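PDB 7CHU: putative pectin lyase, which probably serves as a trimeric tailspike with which a thermophilic bacteriophage recognises, and perhaps cleaves, polysaccharide on its host's surface. Local coordinates for residues V172-M177 / L200-R205; D219-G224 / R252-A257; G311-V316 / G333-I338; N325-K330 / F350-G355. All blocks are in the same frame, centred on the assembly; numbering follows the deposited sequence.

Contact 1. Residues V172-M177 / L200-R205; sequences VGIEKM and LDFGVR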
loop_
_atom_site.group_PDB
_atom_site.type_symbol
_atom_site.label_atom_id
_atom_site.label_comp_id
_atom_site.label_asym_id
_atom_site.label_seq_id
_atom_site.Cartn_x
_atom_site.Cartn_y
_atom_site.Cartn_z
ATOM N N VAL A 172 -18.987 7.169 -10.858
ATOM C CA VAL A 172 -18.958 6.326 -12.054
ATOM C C VAL A 172 -17.760 5.389 -11.968
ATOM O O VAL A 172 -16.861 5.568 -11.147
ATOM C CB VAL A 172 -18.926 7.154 -13.361
ATOM C CG1 VAL A 172 -20.271 7.889 -13.600
ATOM C CG2 VAL A 172 -17.751 8.131 -13.346
ATOM N N GLY A 173 -17.737 4.373 -12.818
ATOM C CA GLY A 173 -16.611 3.455 -12.755
ATOM C C GLY A 173 -16.666 2.393 -13.831
ATOM O O GLY A 173 -17.668 2.232 -14.544
ATOM N N ILE A 174 -15.541 1.679 -13.943
ATOM C CA ILE A 174 -15.386 0.505 -14.789
ATOM C C ILE A 174 -14.773 -0.587 -13.917
ATOM O O ILE A 174 -13.867 -0.313 -13.122
ATOM C CB ILE A 174 -14.473 0.787 -16.012
ATOM C CG1 ILE A 174 -15.030 1.938 -16.882
ATOM C CG2 ILE A 174 -14.269 -0.486 -16.848
ATOM C CD1 ILE A 174 -14.156 2.282 -18.070
ATOM N N GLU A 175 -15.241 -1.824 -14.079
ATOM C CA GLU A 175 -14.687 -2.972 -13.369
ATOM C C GLU A 175 -14.661 -4.173 -14.299
ATOM O O GLU A 175 -15.607 -4.402 -15.050
ATOM C CB GLU A 175 -15.490 -3.339 -12.108
ATOM C CG GLU A 175 -15.679 -2.242 -11.072
ATOM C CD GLU A 175 -16.708 -2.654 -9.998
ATOM O OE1 GLU A 175 -16.779 -3.856 -9.669
ATOM O OE2 GLU A 175 -17.466 -1.794 -9.500
ATOM N N LYS A 176 -13.563 -4.921 -14.260
ATOM C CA LYS A 176 -13.493 -6.270 -14.813
ATOM C C LYS A 176 -13.840 -6.339 -16.309
ATOM O O LYS A 176 -14.691 -7.130 -16.737
ATOM C CB LYS A 176 -14.404 -7.203 -14.008
ATOM C CG LYS A 176 -14.191 -7.167 -12.524
ATOM C CD LYS A 176 -12.868 -7.804 -12.198
ATOM C CE LYS A 176 -12.586 -7.860 -10.694
ATOM N NZ LYS A 176 -11.286 -8.607 -10.498
ATOM N N MET A 177 -13.104 -5.572 -17.116
ATOM C CA MET A 177 -13.246 -5.633 -18.568
ATOM C C MET A 177 -12.044 -4.939 -19.207
ATOM O O MET A 177 -11.319 -4.192 -18.543
ATOM C CB MET A 177 -14.563 -4.985 -19.039
ATOM C CG MET A 177 -14.544 -3.455 -19.046
ATOM S SD MET A 177 -16.039 -2.714 -19.833
ATOM C CE MET A 177 -17.236 -3.282 -18.681
ATOM N N LEU A 200 -11.869 -0.702 -10.945
ATOM C CA LEU A 200 -11.174 -1.891 -10.425
ATOM C C LEU A 200 -10.855 -2.868 -11.548
ATOM O O LEU A 200 -11.756 -3.287 -12.277
ATOM C CB LEU A 200 -12.019 -2.594 -9.345
ATOM C CG LEU A 200 -11.444 -3.896 -8.750
ATOM C CD1 LEU A 200 -10.124 -3.630 -8.005
ATOM C CD2 LEU A 200 -12.470 -4.595 -7.822
ATOM N N ASP A 201 -9.592 -3.277 -11.656
ATOM C CA ASP A 201 -9.187 -4.386 -12.534
ATOM C C ASP A 201 -9.789 -4.235 -13.938
ATOM O O ASP A 201 -10.675 -4.980 -14.359
ATOM C CB ASP A 201 -9.602 -5.731 -11.921
ATOM C CG ASP A 201 -8.866 -6.038 -10.604
ATOM O OD1 ASP A 201 -7.760 -5.480 -10.368
ATOM O OD2 ASP A 201 -9.407 -6.848 -9.804
ATOM N N PHE A 202 -9.330 -3.218 -14.645
ATOM C CA PHE A 202 -9.761 -3.048 -16.022
ATOM C C PHE A 202 -8.546 -2.726 -16.865
ATOM O O PHE A 202 -7.537 -2.244 -16.349
ATOM C CB PHE A 202 -10.861 -1.991 -16.163
ATOM C CG PHE A 202 -10.385 -0.543 -16.138
ATOM C CD1 PHE A 202 -10.081 0.081 -14.957
ATOM C CD2 PHE A 202 -10.337 0.206 -17.301
ATOM C CE1 PHE A 202 -9.698 1.417 -14.933
ATOM C CE2 PHE A 202 -9.968 1.537 -17.279
ATOM C CZ PHE A 202 -9.643 2.144 -16.085
ATOM N N GLY A 203 -8.625 -3.070 -18.140
ATOM C CA GLY A 203 -7.497 -2.939 -19.056
ATOM C C GLY A 203 -7.794 -1.957 -20.166
ATOM O O GLY A 203 -8.941 -1.831 -20.608
ATOM N N VAL A 204 -6.765 -1.229 -20.590
ATOM C CA VAL A 204 -6.826 -0.341 -21.741
ATOM C C VAL A 204 -5.557 -0.596 -22.534
ATOM O O VAL A 204 -4.451 -0.331 -22.043
ATOM C CB VAL A 204 -6.942 1.136 -21.353
ATOM C CG1 VAL A 204 -7.001 1.990 -22.603
ATOM C CG2 VAL A 204 -8.202 1.385 -20.522
ATOM N N ARG A 205 -5.700 -1.142 -23.738
ATOM C CA ARG A 205 -4.548 -1.632 -24.472
ATOM C C ARG A 205 -4.709 -1.345 -25.957
ATOM O O ARG A 205 -5.816 -1.383 -26.490
ATOM C CB ARG A 205 -4.343 -3.139 -24.245
ATOM C CG ARG A 205 -4.184 -3.541 -22.768
ATOM C CD ARG A 205 -4.021 -5.061 -22.604
ATOM N NE ARG A 205 -2.694 -5.479 -23.042
ATOM C CZ ARG A 205 -2.357 -6.720 -23.381
ATOM N NH1 ARG A 205 -3.261 -7.702 -23.333
ATOM N NH2 ARG A 205 -1.104 -6.974 -23.762
#

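Contact 2. Residues D219-G224 / R252-A257; sequences DTNIIG and RLLFIA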
loop_
_atom_site.group_PDB
_atom_site.type_symbol
_atom_site.label_atom_id
_atom_site.label_comp_id
_atom_site.label_asym_id
_atom_site.label_seq_id
_atom_site.Cartn_x
_atom_site.Cartn_y
_atom_site.Cartn_z
ATOM N N ASP A 219 -10.851 12.902 -6.704
ATOM C CA ASP A 219 -11.209 11.918 -5.665
ATOM C C ASP A 219 -11.605 10.570 -6.261
ATOM O O ASP A 219 -12.653 10.000 -5.947
ATOM C CB ASP A 219 -12.327 12.456 -4.770
ATOM C CG ASP A 219 -11.950 13.752 -4.042
ATOM O OD1 ASP A 219 -11.010 13.743 -3.225
ATOM O OD2 ASP A 219 -12.622 14.790 -4.233
ATOM N N THR A 220 -10.756 10.047 -7.135
ATOM C CA THR A 220 -11.074 8.831 -7.870
ATOM C C THR A 220 -10.020 7.755 -7.624
ATOM O O THR A 220 -8.818 8.010 -7.767
ATOM C CB THR A 220 -11.222 9.203 -9.356
ATOM O OG1 THR A 220 -12.390 10.022 -9.454
ATOM C CG2 THR A 220 -11.382 7.989 -10.245
ATOM N N ASN A 221 -10.475 6.564 -7.230
ATOM C CA ASN A 221 -9.608 5.421 -6.954
ATOM C C ASN A 221 -9.561 4.497 -8.163
ATOM O O ASN A 221 -10.605 4.129 -8.719
ATOM C CB ASN A 221 -10.092 4.613 -5.750
ATOM C CG ASN A 221 -10.017 5.378 -4.460
ATOM O OD1 ASN A 221 -9.341 6.399 -4.367
ATOM N ND2 ASN A 221 -10.717 4.886 -3.449
ATOM N N ILE A 222 -8.355 4.102 -8.543
ATOM C CA ILE A 222 -8.126 3.235 -9.691
ATOM C C ILE A 222 -7.199 2.121 -9.232
ATOM O O ILE A 222 -6.003 2.351 -9.029
ATOM C CB ILE A 222 -7.532 4.002 -10.882
ATOM C CG1 ILE A 222 -8.500 5.111 -11.316
ATOM C CG2 ILE A 222 -7.220 3.042 -12.051
ATOM C CD1 ILE A 222 -7.872 6.146 -12.232
ATOM N N ILE A 223 -7.746 0.917 -9.066
ATOM C CA ILE A 223 -7.032 -0.226 -8.511
ATOM C C ILE A 223 -6.843 -1.262 -9.607
ATOM O O ILE A 223 -7.805 -1.636 -10.274
ATOM C CB ILE A 223 -7.801 -0.816 -7.308
ATOM C CG1 ILE A 223 -8.054 0.261 -6.249
ATOM C CG2 ILE A 223 -7.071 -2.033 -6.694
ATOM C CD1 ILE A 223 -9.020 -0.211 -5.145
ATOM N N GLY A 224 -5.607 -1.734 -9.791
ATOM C CA GLY A 224 -5.364 -2.848 -10.698
ATOM C C GLY A 224 -5.502 -2.545 -12.184
ATOM O O GLY A 224 -5.681 -3.477 -12.995
ATOM N N ARG A 252 -6.310 14.038 -6.227
ATOM C CA ARG A 252 -6.730 12.836 -5.501
ATOM C C ARG A 252 -7.109 11.696 -6.448
ATOM O O ARG A 252 -8.067 10.954 -6.209
ATOM C CB ARG A 252 -7.867 13.164 -4.534
ATOM C CG ARG A 252 -7.394 13.910 -3.291
ATOM C CD ARG A 252 -6.499 13.002 -2.421
ATOM N NE ARG A 252 -7.252 11.869 -1.901
ATOM C CZ ARG A 252 -6.729 10.871 -1.188
ATOM N NH1 ARG A 252 -5.439 10.876 -0.890
ATOM N NH2 ARG A 252 -7.510 9.875 -0.751
ATOM N N LEU A 253 -6.371 11.565 -7.544
ATOM C CA LEU A 253 -6.386 10.351 -8.351
ATOM C C LEU A 253 -5.446 9.335 -7.707
ATOM O O LEU A 253 -4.241 9.592 -7.617
ATOM C CB LEU A 253 -5.924 10.635 -9.778
ATOM C CG LEU A 253 -6.643 11.702 -10.628
ATOM C CD1 LEU A 253 -5.876 11.932 -11.922
ATOM C CD2 LEU A 253 -8.026 11.242 -10.927
ATOM N N LEU A 254 -5.974 8.183 -7.291
ATOM C CA LEU A 254 -5.178 7.159 -6.609
ATOM C C LEU A 254 -5.075 5.932 -7.501
ATOM O O LEU A 254 -6.060 5.208 -7.681
ATOM C CB LEU A 254 -5.784 6.794 -5.255
ATOM C CG LEU A 254 -5.245 7.610 -4.066
ATOM C CD1 LEU A 254 -5.600 9.116 -4.126
ATOM C CD2 LEU A 254 -5.660 7.025 -2.708
ATOM N N PHE A 255 -3.888 5.703 -8.057
ATOM C CA PHE A 255 -3.594 4.506 -8.832
ATOM C C PHE A 255 -2.925 3.504 -7.895
ATOM O O PHE A 255 -1.864 3.790 -7.337
ATOM C CB PHE A 255 -2.679 4.828 -10.019
ATOM C CG PHE A 255 -3.261 5.813 -11.010
ATOM C CD1 PHE A 255 -3.258 7.172 -10.748
ATOM C CD2 PHE A 255 -3.782 5.367 -12.216
ATOM C CE1 PHE A 255 -3.760 8.078 -11.676
ATOM C CE2 PHE A 255 -4.309 6.260 -13.147
ATOM C CZ PHE A 255 -4.311 7.623 -12.872
ATOM N N ILE A 256 -3.563 2.358 -7.673
ATOM C CA ILE A 256 -3.097 1.401 -6.683
ATOM C C ILE A 256 -2.827 0.091 -7.387
ATOM O O ILE A 256 -3.707 -0.450 -8.067
ATOM C CB ILE A 256 -4.096 1.216 -5.539
ATOM C CG1 ILE A 256 -4.311 2.542 -4.794
ATOM C CG2 ILE A 256 -3.590 0.116 -4.587
ATOM C CD1 ILE A 256 -5.436 2.464 -3.729
ATOM N N ALA A 257 -1.602 -0.406 -7.261
ATOM C CA ALA A 257 -1.249 -1.700 -7.847
ATOM C C ALA A 257 -1.550 -1.713 -9.348
ATOM O O ALA A 257 -2.080 -2.682 -9.892
ATOM C CB ALA A 257 -1.990 -2.843 -7.128
HETATM O O HOH W 1 -9.921 11.366 -2.228
HETATM O O HOH W 2 -9.216 9.332 -4.223
HETATM O O HOH W 3 -10.179 8.396 -1.758
#

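Contact 3. Residues G311-V316 / G333-I338; sequences GDVTYV and GDRNKI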
loop_
_atom_site.group_PDB
_atom_site.type_symbol
_atom_site.label_atom_id
_atom_site.label_comp_id
_atom_site.label_asym_id
_atom_site.label_seq_id
_atom_site.Cartn_x
_atom_site.Cartn_y
_atom_site.Cartn_z
ATOM N N GLY A 311 3.171 18.503 -11.961
ATOM C CA GLY A 311 2.187 18.494 -10.888
ATOM C C GLY A 311 2.861 18.666 -9.544
ATOM O O GLY A 311 4.089 18.611 -9.429
ATOM N N ASP A 312 2.035 18.868 -8.516
ATOM C CA ASP A 312 2.512 19.094 -7.160
ATOM C C ASP A 312 1.988 18.024 -6.214
ATOM O O ASP A 312 0.929 17.429 -6.449
ATOM C CB ASP A 312 2.094 20.472 -6.649
ATOM C CG ASP A 312 2.598 21.604 -7.534
ATOM O OD1 ASP A 312 3.748 21.549 -8.040
ATOM O OD2 ASP A 312 1.829 22.573 -7.714
ATOM N N VAL A 313 2.730 17.798 -5.124
ATOM C CA VAL A 313 2.303 16.900 -4.045
ATOM C C VAL A 313 1.833 15.564 -4.599
ATOM O O VAL A 313 0.771 15.057 -4.215
ATOM C CB VAL A 313 1.189 17.533 -3.187
ATOM C CG1 VAL A 313 1.129 16.856 -1.812
ATOM C CG2 VAL A 313 1.409 19.031 -3.029
ATOM N N THR A 314 2.600 14.989 -5.506
ATOM C CA THR A 314 2.320 13.646 -5.983
ATOM C C THR A 314 3.038 12.642 -5.092
ATOM O O THR A 314 4.164 12.889 -4.639
ATOM C CB THR A 314 2.782 13.487 -7.439
ATOM O OG1 THR A 314 2.325 14.613 -8.200
ATOM C CG2 THR A 314 2.250 12.195 -8.067
ATOM N N TYR A 315 2.402 11.507 -4.856
ATOM C CA TYR A 315 2.975 10.469 -4.004
ATOM C C TYR A 315 3.313 9.279 -4.893
ATOM O O TYR A 315 2.410 8.631 -5.430
ATOM C CB TYR A 315 2.002 10.045 -2.905
ATOM C CG TYR A 315 1.423 11.158 -2.041
ATOM C CD1 TYR A 315 0.516 12.066 -2.570
ATOM C CD2 TYR A 315 1.749 11.262 -0.682
ATOM C CE1 TYR A 315 -0.052 13.050 -1.785
ATOM C CE2 TYR A 315 1.192 12.246 0.120
ATOM C CZ TYR A 315 0.283 13.144 -0.449
ATOM O OH TYR A 315 -0.301 14.119 0.323
ATOM N N VAL A 316 4.598 9.010 -5.076
ATOM C CA VAL A 316 5.025 7.851 -5.849
ATOM C C VAL A 316 5.629 6.862 -4.852
ATOM O O VAL A 316 6.821 6.941 -4.512
ATOM C CB VAL A 316 6.011 8.241 -6.964
ATOM C CG1 VAL A 316 6.332 7.050 -7.845
ATOM C CG2 VAL A 316 5.442 9.427 -7.812
ATOM N N GLY A 333 7.527 20.526 -10.668
ATOM C CA GLY A 333 6.588 20.780 -9.597
ATOM C C GLY A 333 7.247 20.659 -8.237
ATOM O O GLY A 333 8.454 20.427 -8.119
ATOM N N ASP A 334 6.417 20.809 -7.203
ATOM C CA ASP A 334 6.874 20.957 -5.829
ATOM C C ASP A 334 6.276 19.896 -4.927
ATOM O O ASP A 334 5.118 19.506 -5.095
ATOM C CB ASP A 334 6.489 22.324 -5.254
ATOM C CG ASP A 334 7.019 23.479 -6.088
ATOM O OD1 ASP A 334 8.061 23.302 -6.751
ATOM O OD2 ASP A 334 6.385 24.556 -6.082
ATOM N N ARG A 335 7.074 19.477 -3.936
ATOM C CA ARG A 335 6.637 18.614 -2.828
ATOM C C ARG A 335 6.130 17.261 -3.321
ATOM O O ARG A 335 5.276 16.637 -2.696
ATOM C CB ARG A 335 5.563 19.297 -1.969
ATOM C CG ARG A 335 5.915 20.706 -1.474
ATOM C CD ARG A 335 5.538 20.913 0.001
ATOM N NE ARG A 335 4.131 20.613 0.309
ATOM C CZ ARG A 335 3.123 21.471 0.106
ATOM N NH1 ARG A 335 3.356 22.665 -0.423
ATOM N NH2 ARG A 335 1.871 21.139 0.408
ATOM N N ASN A 336 6.629 16.792 -4.446
ATOM C CA ASN A 336 6.335 15.420 -4.774
ATOM C C ASN A 336 7.193 14.505 -3.914
ATOM O O ASN A 336 8.244 14.909 -3.382
ATOM C CB ASN A 336 6.542 15.186 -6.261
ATOM C CG ASN A 336 5.719 16.149 -7.105
ATOM O OD1 ASN A 336 4.488 16.035 -7.161
ATOM N ND2 ASN A 336 6.379 17.133 -7.713
ATOM N N LYS A 337 6.722 13.271 -3.756
ATOM C CA LYS A 337 7.341 12.297 -2.862
ATOM C C LYS A 337 7.609 11.008 -3.625
ATOM O O LYS A 337 6.675 10.363 -4.124
ATOM C CB LYS A 337 6.444 12.047 -1.650
ATOM C CG LYS A 337 6.316 13.308 -0.801
ATOM C CD LYS A 337 5.192 13.229 0.197
ATOM C CE LYS A 337 5.069 14.552 0.992
ATOM N NZ LYS A 337 4.849 15.753 0.112
ATOM N N ILE A 338 8.883 10.652 -3.720
ATOM C CA ILE A 338 9.371 9.451 -4.384
ATOM C C ILE A 338 9.960 8.595 -3.267
ATOM O O ILE A 338 11.072 8.849 -2.784
ATOM C CB ILE A 338 10.415 9.762 -5.469
ATOM C CG1 ILE A 338 10.042 11.009 -6.315
ATOM C CG2 ILE A 338 10.697 8.522 -6.342
ATOM C CD1 ILE A 338 8.855 10.802 -7.166
HETATM O O HOH W 4 4.383 24.414 -8.000
#

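Contact 4. Residues N325-K330 / F350-G355; sequences NNDFIK and FVNLTG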
loop_
_atom_site.group_PDB
_atom_site.type_symbol
_atom_site.label_atom_id
_atom_site.label_comp_id
_atom_site.label_asym_id
_atom_site.label_seq_id
_atom_site.Cartn_x
_atom_site.Cartn_y
_atom_site.Cartn_z
ATOM N N ASN A 325 14.120 5.150 -22.074
ATOM C CA ASN A 325 15.001 5.952 -22.909
ATOM C C ASN A 325 14.815 7.447 -22.632
ATOM O O ASN A 325 14.546 8.228 -23.544
ATOM C CB ASN A 325 14.719 5.636 -24.380
ATOM C CG ASN A 325 15.692 6.307 -25.325
ATOM O OD1 ASN A 325 16.808 6.665 -24.946
ATOM N ND2 ASN A 325 15.273 6.479 -26.574
ATOM N N ASN A 326 15.013 7.836 -21.374
ATOM C CA ASN A 326 14.745 9.191 -20.881
ATOM C C ASN A 326 14.935 9.187 -19.367
ATOM O O ASN A 326 15.527 8.255 -18.827
ATOM C CB ASN A 326 13.333 9.662 -21.249
ATOM C CG ASN A 326 13.226 11.179 -21.331
ATOM O OD1 ASN A 326 13.123 11.862 -20.313
ATOM N ND2 ASN A 326 13.258 11.708 -22.550
ATOM N N ASP A 327 14.495 10.236 -18.680
ATOM C CA ASP A 327 14.409 10.179 -17.223
ATOM C C ASP A 327 13.249 9.263 -16.862
ATOM O O ASP A 327 12.226 9.256 -17.547
ATOM C CB ASP A 327 14.182 11.563 -16.614
ATOM C CG ASP A 327 15.144 12.602 -17.149
ATOM O OD1 ASP A 327 16.371 12.367 -17.096
ATOM O OD2 ASP A 327 14.671 13.658 -17.620
ATOM N N PHE A 328 13.401 8.471 -15.810
ATOM C CA PHE A 328 12.282 7.679 -15.352
ATOM C C PHE A 328 11.137 8.573 -14.836
ATOM O O PHE A 328 9.969 8.333 -15.144
ATOM C CB PHE A 328 12.708 6.781 -14.169
ATOM C CG PHE A 328 13.313 5.455 -14.568
ATOM C CD1 PHE A 328 12.635 4.582 -15.403
ATOM C CD2 PHE A 328 14.557 5.071 -14.077
ATOM C CE1 PHE A 328 13.190 3.365 -15.759
ATOM C CE2 PHE A 328 15.117 3.855 -14.429
ATOM C CZ PHE A 328 14.432 3.002 -15.273
ATOM N N ILE A 329 11.481 9.601 -14.051
ATOM C CA ILE A 329 10.509 10.572 -13.559
ATOM C C ILE A 329 11.058 11.956 -13.864
ATOM O O ILE A 329 12.069 12.366 -13.283
ATOM C CB ILE A 329 10.229 10.446 -12.053
ATOM C CG1 ILE A 329 9.852 9.010 -11.660
ATOM C CG2 ILE A 329 9.091 11.415 -11.638
ATOM C CD1 ILE A 329 9.682 8.819 -10.174
ATOM N N LYS A 330 10.376 12.697 -14.738
ATOM C CA LYS A 330 10.765 14.063 -15.084
ATOM C C LYS A 330 9.821 15.011 -14.354
ATOM O O LYS A 330 8.625 15.063 -14.661
ATOM C CB LYS A 330 10.702 14.257 -16.594
ATOM C CG LYS A 330 11.350 15.495 -17.122
ATOM C CD LYS A 330 11.059 15.633 -18.618
ATOM C CE LYS A 330 12.286 16.003 -19.431
ATOM N NZ LYS A 330 13.211 14.830 -19.668
ATOM N N PHE A 350 17.257 9.014 -12.763
ATOM C CA PHE A 350 16.096 8.358 -12.175
ATOM C C PHE A 350 15.012 9.391 -11.909
ATOM O O PHE A 350 13.849 9.188 -12.272
ATOM C CB PHE A 350 16.440 7.630 -10.870
ATOM C CG PHE A 350 17.429 6.493 -11.031
ATOM C CD1 PHE A 350 17.630 5.884 -12.263
ATOM C CD2 PHE A 350 18.155 6.041 -9.930
ATOM C CE1 PHE A 350 18.545 4.852 -12.399
ATOM C CE2 PHE A 350 19.066 5.000 -10.049
ATOM C CZ PHE A 350 19.268 4.405 -11.286
ATOM N N VAL A 351 15.390 10.511 -11.283
ATOM C CA VAL A 351 14.479 11.606 -10.933
ATOM C C VAL A 351 15.145 12.908 -11.363
ATOM O O VAL A 351 16.200 13.279 -10.832
ATOM C CB VAL A 351 14.144 11.651 -9.429
ATOM C CG1 VAL A 351 13.223 12.810 -9.111
ATOM C CG2 VAL A 351 13.484 10.323 -8.928
ATOM N N ASN A 352 14.532 13.599 -12.322
ATOM C CA ASN A 352 15.050 14.846 -12.873
ATOM C C ASN A 352 14.165 15.965 -12.334
ATOM O O ASN A 352 13.036 16.139 -12.791
ATOM C CB ASN A 352 15.049 14.800 -14.396
ATOM C CG ASN A 352 15.789 15.985 -15.024
ATOM O OD1 ASN A 352 16.247 16.883 -14.314
ATOM N ND2 ASN A 352 15.901 15.983 -16.356
ATOM N N LEU A 353 14.663 16.694 -11.341
ATOM C CA LEU A 353 13.937 17.815 -10.754
ATOM C C LEU A 353 14.231 19.043 -11.623
ATOM O O LEU A 353 15.275 19.690 -11.476
ATOM C CB LEU A 353 14.339 17.996 -9.294
ATOM C CG LEU A 353 14.204 16.719 -8.420
ATOM C CD1 LEU A 353 14.766 16.883 -7.031
ATOM C CD2 LEU A 353 12.736 16.238 -8.334
ATOM N N THR A 354 13.322 19.349 -12.558
ATOM C CA THR A 354 13.578 20.397 -13.542
ATOM C C THR A 354 13.098 21.767 -13.061
ATOM O O THR A 354 12.209 21.887 -12.210
ATOM C CB THR A 354 12.914 20.081 -14.891
ATOM O OG1 THR A 354 11.504 20.263 -14.797
ATOM C CG2 THR A 354 13.200 18.659 -15.332
ATOM N N GLY A 355 13.679 22.815 -13.670
ATOM C CA GLY A 355 13.183 24.169 -13.466
ATOM C C GLY A 355 13.295 24.546 -12.009
ATOM O O GLY A 355 14.286 24.246 -11.341
#

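Contact 1. Residues V172-M177 / L200-R205
K176 and D201 occupy matching corners in neighbouring coils of a right-handed parallel beta-helix of the pectate lyase-like kind. Both residues adopt positive phi (58° and 48°), which turns each strand from one face of the solenoid to the next.

Backbone bonds span the corner from before to after. L200 N donates to I174 O at 3.0 Å, K176 N points mainly at L200 O at 3.1 Å, and beyond the bend G203 N reaches M177 O at 2.9 Å. A weaker, bent bond from K176 N to D201 O covers the turn itself, and the CA of E175 adds a C-H...O contact to L200 O.

The charged pair faces the second subunit. The two side chains run alongside each other and point the same way; K176 bends at CD (chi2 -70°), then extends until its NZ meets D201 OD2 at 2.7 Å on the anti side of the carboxylate. The other oxygen, OD1, is taken by R198 of the second subunit, and one aspartate thereby ties coil to coil and subunit to subunit. E175 looks instead to R136 of its own chain.

Apolar contact fills the inner side. I174 and F202 cross at about a right angle, with I174 CB over one face of the phenyl ring toward its rim, and I174 CG2 comes within 3.8 Å of F202 CB.

Contact 2. Residues D219-G224 / R252-A257
I222 N donates to L254 O at 2.7 Å, and the bond is nearly straight (159°). It belongs to an alternating series in which L254 N is bound to T220 O, I256 N to I222 O and G224 N to I256 O, so that two strands only 13° from parallel stay in register from end to end.

Away from the backbone, the two sides of the sheet differ. On one, I222 and F255 lie side by side, and I222 CD1 makes an off-centre CH-pi contact with F255, 4.1 Å from the ring centroid; F255 in turn stacks on F284. On the other, I223 CG1 packs against I256 CB at 4.1 Å.

The charged corner is joined through water. D219 OD1 and R252 NE are too far apart for a salt bridge, but one water donates to D219 OD1 at 2.8 Å and accepts from R252 NE at 2.7 Å in the plane of the guanidinium. L254 CD1 lies over the centre of that guanidinium, 3.6 Å above its plane. K288 and G286 of the third subunit bind D219 and R252 respectively, which makes this a beta-helix face turned to the trimer interface, as in trimeric phage tailspikes.

Contact 3. Residues G311-V316 / G333-I338
T314 and N336 meet at a bend shared by adjacent coils of the parallel beta-helix, where an asparagine side chain takes part in the inter-coil bonding beside the backbone. N336 OD1 is gripped twice, by T314 N at 2.7 Å and by T314 OG1 at 2.8 Å. Its other branch, ND2, donates in the amide plane to G311 O at 3.2 Å. Both ends of the buried amide thus bind the preceding coil, and N360 repeats the scheme one coil on, binding N336 N and G333 O.

Aspartates reach the other way, to the following coil. D312 OD1 accepts from D334 N at 2.9 Å and also from a water that donates to D334 OD2 at 2.8 Å, which probably eases the approach of two like charges; D312 OD2 pairs with R278, and D334 OD1 takes M358 N. Ordinary backbone bonds cover the rest: V313 N to D334 O at 2.9 Å, K337 N to T314 O, and V316 N to K337 O.

K337 runs alongside Y315, then bends at NZ (chi4 58°) to reach R335 O at 3.0 Å; D342 of the third subunit binds K337 and R335 alike. On the inward side, V316 CG2 touches I338 CD1 at 3.7 Å.

Contact 4. Residues N325-K330 / F350-G355
With CG of D327 anti to its carbonyl carbon (chi1 -49°) and CG of N352 anti to its backbone N (chi1 -171°), a carboxylate and an amide are brought together between two successive coils of the parallel beta-helix. Their planes stand almost perpendicular, 84° apart. N352 ND2 donates to D327 OD2 at 2.9 Å; the oxygen lies in the amide plane, whereas the donor comes from above the carboxylate plane. From the opposite face K330 NZ reaches the same OD2 at 2.8 Å as a salt bridge, and the remaining oxygen, OD1, takes Y349 N.

A second acceptor steadies this group. N326 OD1 receives D327 N at 2.7 Å and, on a lone pair in its carbonyl plane, K330 NZ at 3.0 Å. The ammonium is thereby held between two oxygens of its own segment, one of which also binds the next coil.

Backbone register is parallel and short: I329 N donates to F350 O, and N352 N to I329 O at 2.9 Å. F328 and F350 lie side by side, with F350 CD1 in the plane of the F328 ring and 3.7 Å from F328 CD2. The rings are inclined obliquely; H306 meets the F328 ring edge-to-face, and F343 meets that of F350. T354 crosses K330 at about a right angle, its CG2 4.1 Å from K330 CG.

All four contacts stitch neighbouring coils of one beta-helix, and all are mainly buried, yet their chemistry follows the face they occupy. Contacts 1 and 2 adjoin: strands 202-205 and 220-228 are neighbours, and D201 N lies 2.8 Å from I223 O, a probable hydrogen bond; both meet the second subunit. Contacts 2 and 3 instead both reach the third, with nearest atoms about 6 Å apart. Contact 4 touches no other chain, and its charges are paired within the coils. Contacts 3 and 4 alternate along the chain and meet in the interior, where I338 packs on I329. Contact 2 relies on regular strand pairing, whereas contacts 3 and 4 depend more on polar side chains at bends.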